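Local coordinates for protein alpha-1,3-glucanase (Bacillus circulans, PDB 5ZRU) that probably hydrolyses alpha-1,3-glucan as a GH 87-type glucanase, this chain being the catalytic unit of a longer secreted, probably carbohydrate-binding protein, at residues V297-M302 / F319-W324; L350-N355 / G377-T382. All blocks are in the same frame, centred on the assembly; numbering follows the deposited sequence.

Interaction 1. Residues V297-M302 / F319-W324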
# COMPACT_ATOMS: atom_id res chain seq x y z
N VAL A 297 -6.77 10.02 13.03
CA VAL A 297 -6.69 11.28 12.28
C VAL A 297 -5.23 11.61 11.99
O VAL A 297 -4.74 12.70 12.33
CB VAL A 297 -7.40 12.42 13.04
CG1 VAL A 297 -7.60 13.62 12.11
CG2 VAL A 297 -8.73 11.92 13.56
N TYR A 298 -4.53 10.68 11.36
CA TYR A 298 -3.07 10.76 11.25
C TYR A 298 -2.67 10.08 9.94
O TYR A 298 -1.80 9.21 9.90
CB TYR A 298 -2.45 10.12 12.50
CG TYR A 298 -1.02 10.48 12.88
CD1 TYR A 298 -0.01 10.56 11.92
CD2 TYR A 298 -0.67 10.69 14.21
CE1 TYR A 298 1.31 10.85 12.28
CE2 TYR A 298 0.64 10.97 14.59
CZ TYR A 298 1.63 11.04 13.62
OH TYR A 298 2.93 11.33 13.97
N LYS A 299 -3.37 10.44 8.87
CA LYS A 299 -2.99 9.97 7.55
C LYS A 299 -1.89 10.87 6.99
O LYS A 299 -1.73 12.02 7.41
CB LYS A 299 -4.19 9.95 6.60
CG LYS A 299 -5.36 9.06 7.03
CD LYS A 299 -6.44 9.86 7.77
CE LYS A 299 -7.70 9.00 7.98
NZ LYS A 299 -8.79 9.74 8.68
N GLY A 300 -1.12 10.33 6.04
CA GLY A 300 -0.06 11.13 5.44
C GLY A 300 -0.57 12.41 4.82
O GLY A 300 -0.03 13.50 5.05
N PHE A 301 -1.65 12.30 4.04
CA PHE A 301 -2.29 13.44 3.39
C PHE A 301 -3.79 13.34 3.60
O PHE A 301 -4.37 12.27 3.38
CB PHE A 301 -1.98 13.46 1.88
CG PHE A 301 -0.52 13.52 1.55
CD1 PHE A 301 0.16 14.73 1.56
CD2 PHE A 301 0.18 12.37 1.21
CE1 PHE A 301 1.51 14.79 1.23
CE2 PHE A 301 1.53 12.43 0.87
CZ PHE A 301 2.20 13.64 0.89
N MET A 302 -4.43 14.45 3.99
CA MET A 302 -5.81 14.44 4.45
C MET A 302 -6.58 15.65 3.95
O MET A 302 -6.01 16.69 3.64
CB MET A 302 -5.90 14.45 5.99
CG MET A 302 -5.31 13.26 6.67
SD MET A 302 -5.29 13.51 8.47
CE MET A 302 -3.71 14.33 8.72
N PHE A 319 1.91 5.84 8.34
CA PHE A 319 0.77 6.66 8.73
C PHE A 319 -0.46 5.78 8.93
O PHE A 319 -0.44 4.58 8.67
CB PHE A 319 0.51 7.75 7.69
CG PHE A 319 1.60 8.80 7.66
CD1 PHE A 319 1.54 9.89 8.52
CD2 PHE A 319 2.69 8.66 6.83
CE1 PHE A 319 2.56 10.84 8.52
CE2 PHE A 319 3.71 9.60 6.81
CZ PHE A 319 3.65 10.70 7.67
N GLU A 320 -1.54 6.39 9.43
CA GLU A 320 -2.80 5.66 9.56
C GLU A 320 -3.25 5.14 8.21
O GLU A 320 -3.58 3.96 8.06
CB GLU A 320 -3.86 6.59 10.16
CG GLU A 320 -5.25 5.99 10.22
CD GLU A 320 -6.28 7.01 10.64
OE1 GLU A 320 -5.96 8.22 10.62
OE2 GLU A 320 -7.42 6.61 10.97
N CYS A 321 -3.28 6.03 7.22
CA CYS A 321 -3.39 5.70 5.81
C CYS A 321 -2.37 6.55 5.08
O CYS A 321 -1.94 7.60 5.59
CB CYS A 321 -4.79 6.01 5.24
SG CYS A 321 -6.19 5.32 6.14
N GLY A 322 -2.00 6.13 3.87
CA GLY A 322 -1.13 6.97 3.06
C GLY A 322 -1.83 8.27 2.69
O GLY A 322 -1.33 9.37 2.96
N PHE A 323 -3.00 8.14 2.06
CA PHE A 323 -3.86 9.24 1.64
C PHE A 323 -5.28 8.95 2.09
O PHE A 323 -5.79 7.85 1.86
CB PHE A 323 -3.90 9.39 0.10
CG PHE A 323 -2.61 9.89 -0.51
CD1 PHE A 323 -1.50 9.06 -0.60
CD2 PHE A 323 -2.53 11.18 -1.00
CE1 PHE A 323 -0.32 9.51 -1.19
CE2 PHE A 323 -1.36 11.63 -1.59
CZ PHE A 323 -0.26 10.81 -1.69
N TRP A 324 -5.96 9.95 2.65
CA TRP A 324 -7.42 9.88 2.82
C TRP A 324 -8.03 11.13 2.20
O TRP A 324 -7.99 12.21 2.79
CB TRP A 324 -7.82 9.75 4.29
CG TRP A 324 -9.26 9.39 4.42
CD1 TRP A 324 -10.34 10.24 4.39
CD2 TRP A 324 -9.80 8.06 4.55
NE1 TRP A 324 -11.51 9.51 4.50
CE2 TRP A 324 -11.20 8.18 4.62
CE3 TRP A 324 -9.21 6.79 4.64
CZ2 TRP A 324 -12.03 7.06 4.75
CZ3 TRP A 324 -10.05 5.68 4.78
CH2 TRP A 324 -11.43 5.83 4.83
O HOH W 1 -8.96 8.56 11.66
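Phe301 and Phe323 lie in an offset stack, their centroids 4.6 Å apart and their planes turned by 28°. CD2 of Phe301 sits over one face of the Phe323 ring, toward its rim, 3.3 Å from Phe323 CE2. An alanine at Phe323 would probably leave the Phe301 ring without its stacking partner and open a gap beside Val311. At the turn before the strands, Gly300 CA rests over a face of the Phe319 ring, a CH-pi contact of 3.8 Å to the centroid. There too, Lys299 NZ stands over the five-membered ring of Trp324, which points to the sheet face opposite the phenylalanines, a cation-pi contact 4.5 Å from its centroid. The bend at chi2 (96°) sets Lys299 CD against Trp324 CB and Glu320 OE1. NZ makes a long salt bridge of 3.8 Å to Glu320 OE1. That oxygen accepts the N-H of Tyr298 at 2.9 Å, while a water joins Glu320 OE2, Lys299 NZ and Val297 N. Backbone bonds run from Glu320 N to Tyr298 O, Gly300 N to Cys321 O, Phe301 N to Gly322 O and, nearly straight (N-H...O 173°), Trp324 N to Phe301 O. Adjacent beta-helix coils thus stack aromatically inside, while the buried Glu320 carboxylate probably partly offsets the Lys299 charge.

Interaction 2. Residues L350-N355 / G377-T382. With CA (calcium ion), chain J.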
# COMPACT_ATOMS: atom_id res chain seq x y z
N LEU A 350 -0.79 1.67 8.52
CA LEU A 350 -1.59 0.83 9.41
C LEU A 350 -2.95 0.48 8.83
O LEU A 350 -3.60 -0.46 9.31
CB LEU A 350 -1.77 1.53 10.76
CG LEU A 350 -0.47 1.63 11.58
CD1 LEU A 350 -0.52 2.79 12.56
CD2 LEU A 350 -0.20 0.31 12.32
N ALA A 351 -3.40 1.20 7.80
CA ALA A 351 -4.67 0.93 7.13
C ALA A 351 -4.52 1.21 5.63
O ALA A 351 -3.50 0.84 5.06
CB ALA A 351 -5.80 1.76 7.74
N ASP A 352 -5.50 1.86 5.00
CA ASP A 352 -5.51 1.99 3.54
C ASP A 352 -4.25 2.67 3.02
O ASP A 352 -3.74 3.61 3.63
CB ASP A 352 -6.70 2.83 3.05
CG ASP A 352 -8.03 2.30 3.53
OD1 ASP A 352 -8.13 1.98 4.73
OD2 ASP A 352 -8.98 2.26 2.70
N GLY A 353 -3.79 2.24 1.84
CA GLY A 353 -2.81 3.03 1.13
C GLY A 353 -3.39 4.36 0.65
O GLY A 353 -2.89 5.43 1.01
N VAL A 354 -4.46 4.30 -0.14
CA VAL A 354 -5.17 5.48 -0.63
C VAL A 354 -6.65 5.17 -0.58
O VAL A 354 -7.09 4.13 -1.08
CB VAL A 354 -4.79 5.87 -2.08
CG1 VAL A 354 -5.63 7.10 -2.54
CG2 VAL A 354 -3.30 6.14 -2.22
N ASN A 355 -7.44 6.08 -0.00
CA ASN A 355 -8.89 5.99 -0.10
C ASN A 355 -9.44 7.27 -0.71
O ASN A 355 -9.21 8.36 -0.17
CB ASN A 355 -9.52 5.70 1.26
CG ASN A 355 -10.95 5.20 1.15
OD1 ASN A 355 -11.79 5.81 0.48
ND2 ASN A 355 -11.22 4.06 1.77
N GLY A 377 -5.42 -1.52 -0.31
CA GLY A 377 -4.29 -0.78 -0.85
C GLY A 377 -4.77 0.50 -1.51
O GLY A 377 -4.33 1.60 -1.16
N LEU A 378 -5.68 0.35 -2.46
CA LEU A 378 -6.31 1.47 -3.15
C LEU A 378 -7.82 1.25 -3.10
O LEU A 378 -8.30 0.21 -3.55
CB LEU A 378 -5.83 1.57 -4.61
CG LEU A 378 -4.32 1.61 -4.84
CD1 LEU A 378 -4.03 1.55 -6.34
CD2 LEU A 378 -3.69 2.86 -4.22
N ALA A 379 -8.55 2.22 -2.57
CA ALA A 379 -9.98 2.02 -2.37
C ALA A 379 -10.76 3.26 -2.78
O ALA A 379 -10.30 4.39 -2.60
CB ALA A 379 -10.30 1.69 -0.91
N VAL A 380 -11.98 3.03 -3.28
CA VAL A 380 -12.99 4.08 -3.45
C VAL A 380 -14.15 3.77 -2.51
O VAL A 380 -14.94 2.86 -2.77
CB VAL A 380 -13.49 4.20 -4.89
CG1 VAL A 380 -14.57 5.29 -4.99
CG2 VAL A 380 -12.34 4.50 -5.82
N TRP A 381 -14.26 4.51 -1.42
CA TRP A 381 -15.41 4.39 -0.52
C TRP A 381 -16.32 5.59 -0.78
O TRP A 381 -16.03 6.71 -0.35
CB TRP A 381 -14.95 4.33 0.94
CG TRP A 381 -16.10 4.35 1.93
CD1 TRP A 381 -17.40 4.04 1.68
CD2 TRP A 381 -16.02 4.72 3.30
NE1 TRP A 381 -18.15 4.20 2.82
CE2 TRP A 381 -17.33 4.61 3.84
CE3 TRP A 381 -14.99 5.12 4.14
CZ2 TRP A 381 -17.62 4.89 5.17
CZ3 TRP A 381 -15.27 5.40 5.47
CH2 TRP A 381 -16.58 5.28 5.97
N THR A 382 -17.43 5.35 -1.49
CA THR A 382 -18.36 6.43 -1.83
C THR A 382 -19.30 6.70 -0.65
O THR A 382 -20.50 6.44 -0.69
CB THR A 382 -19.12 6.08 -3.11
OG1 THR A 382 -19.64 4.76 -3.01
CG2 THR A 382 -18.19 6.15 -4.33
CA CA J . -10.08 0.68 4.61
O HOH W 2 -11.66 -0.53 5.45
O HOH W 3 -11.56 2.30 5.25
O HOH W 4 -9.89 1.68 6.67
O HOH W 5 -10.76 0.49 2.68
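Val354 and Leu378 form the close-packed side of this contact, with Leu378 CD2 lying 3.9 Å from Val354 CB. Both side chains also touch Val365, within the beta-helix. Two backbone bonds hold the parallel strands in register here: Val354 N donates a hydrogen bond to Gly377 O, and Ala379 N reaches Val354 O at 2.8 Å. At Gly353 the backbones come so near that a beta carbon would collide with Gly377 O.

In contrast to this buried apolar packing, the face carrying Asn355 and Ala379 lies beside a hydrated calcium ion, which Asp352 of the preceding loop binds, and the partly exposed Trp381. With CG anti to the backbone N (chi1 -163°), Asn355 turns its amide toward 377-382. ND2 donates to Asp352 OD2 at 3.0 Å, meeting that oxygen from above the carboxylate plane, whereas OD1 takes only a weak bond of 3.4 Å from Trp381 N. The amide and indole planes stand 70° apart, and Trp381 NE1 is hydrogen-bonded to Pro441 O. Asp352 grips the calcium ion with both oxygens, unequally, at 2.3 Å for OD1 and 2.7 Å for OD2. Four waters share the metal, and Asp375 is a further ligand. OD2 therefore serves the metal and the Asn355 amide together; the calcium probably offsets the charge of the neighbouring aspartates, and Asn355 probably helps to steady the Asp352 carboxylate.

Interactions 1 and 2 follow one another along the parallel beta-helix of the catalytic unit, their centres about 10 Å apart. Strands 323-325 and 354-357 are neighbours, so 319-324 pairs directly with 350-355. Phe323 N lies 2.9 Å from Gly353 O and Phe319 O lies 2.9 Å from Leu350 N, both probable hydrogen bonds. Inside the coil, Phe323 continues onto Val354. On the other face, Trp324 touches Asp352, Asn355 and Trp381, and its side chain comes within about 5 Å of the calcium ion. Glu320 is likewise about 5 Å, side chain to side chain, from the zinc ligand Glu294.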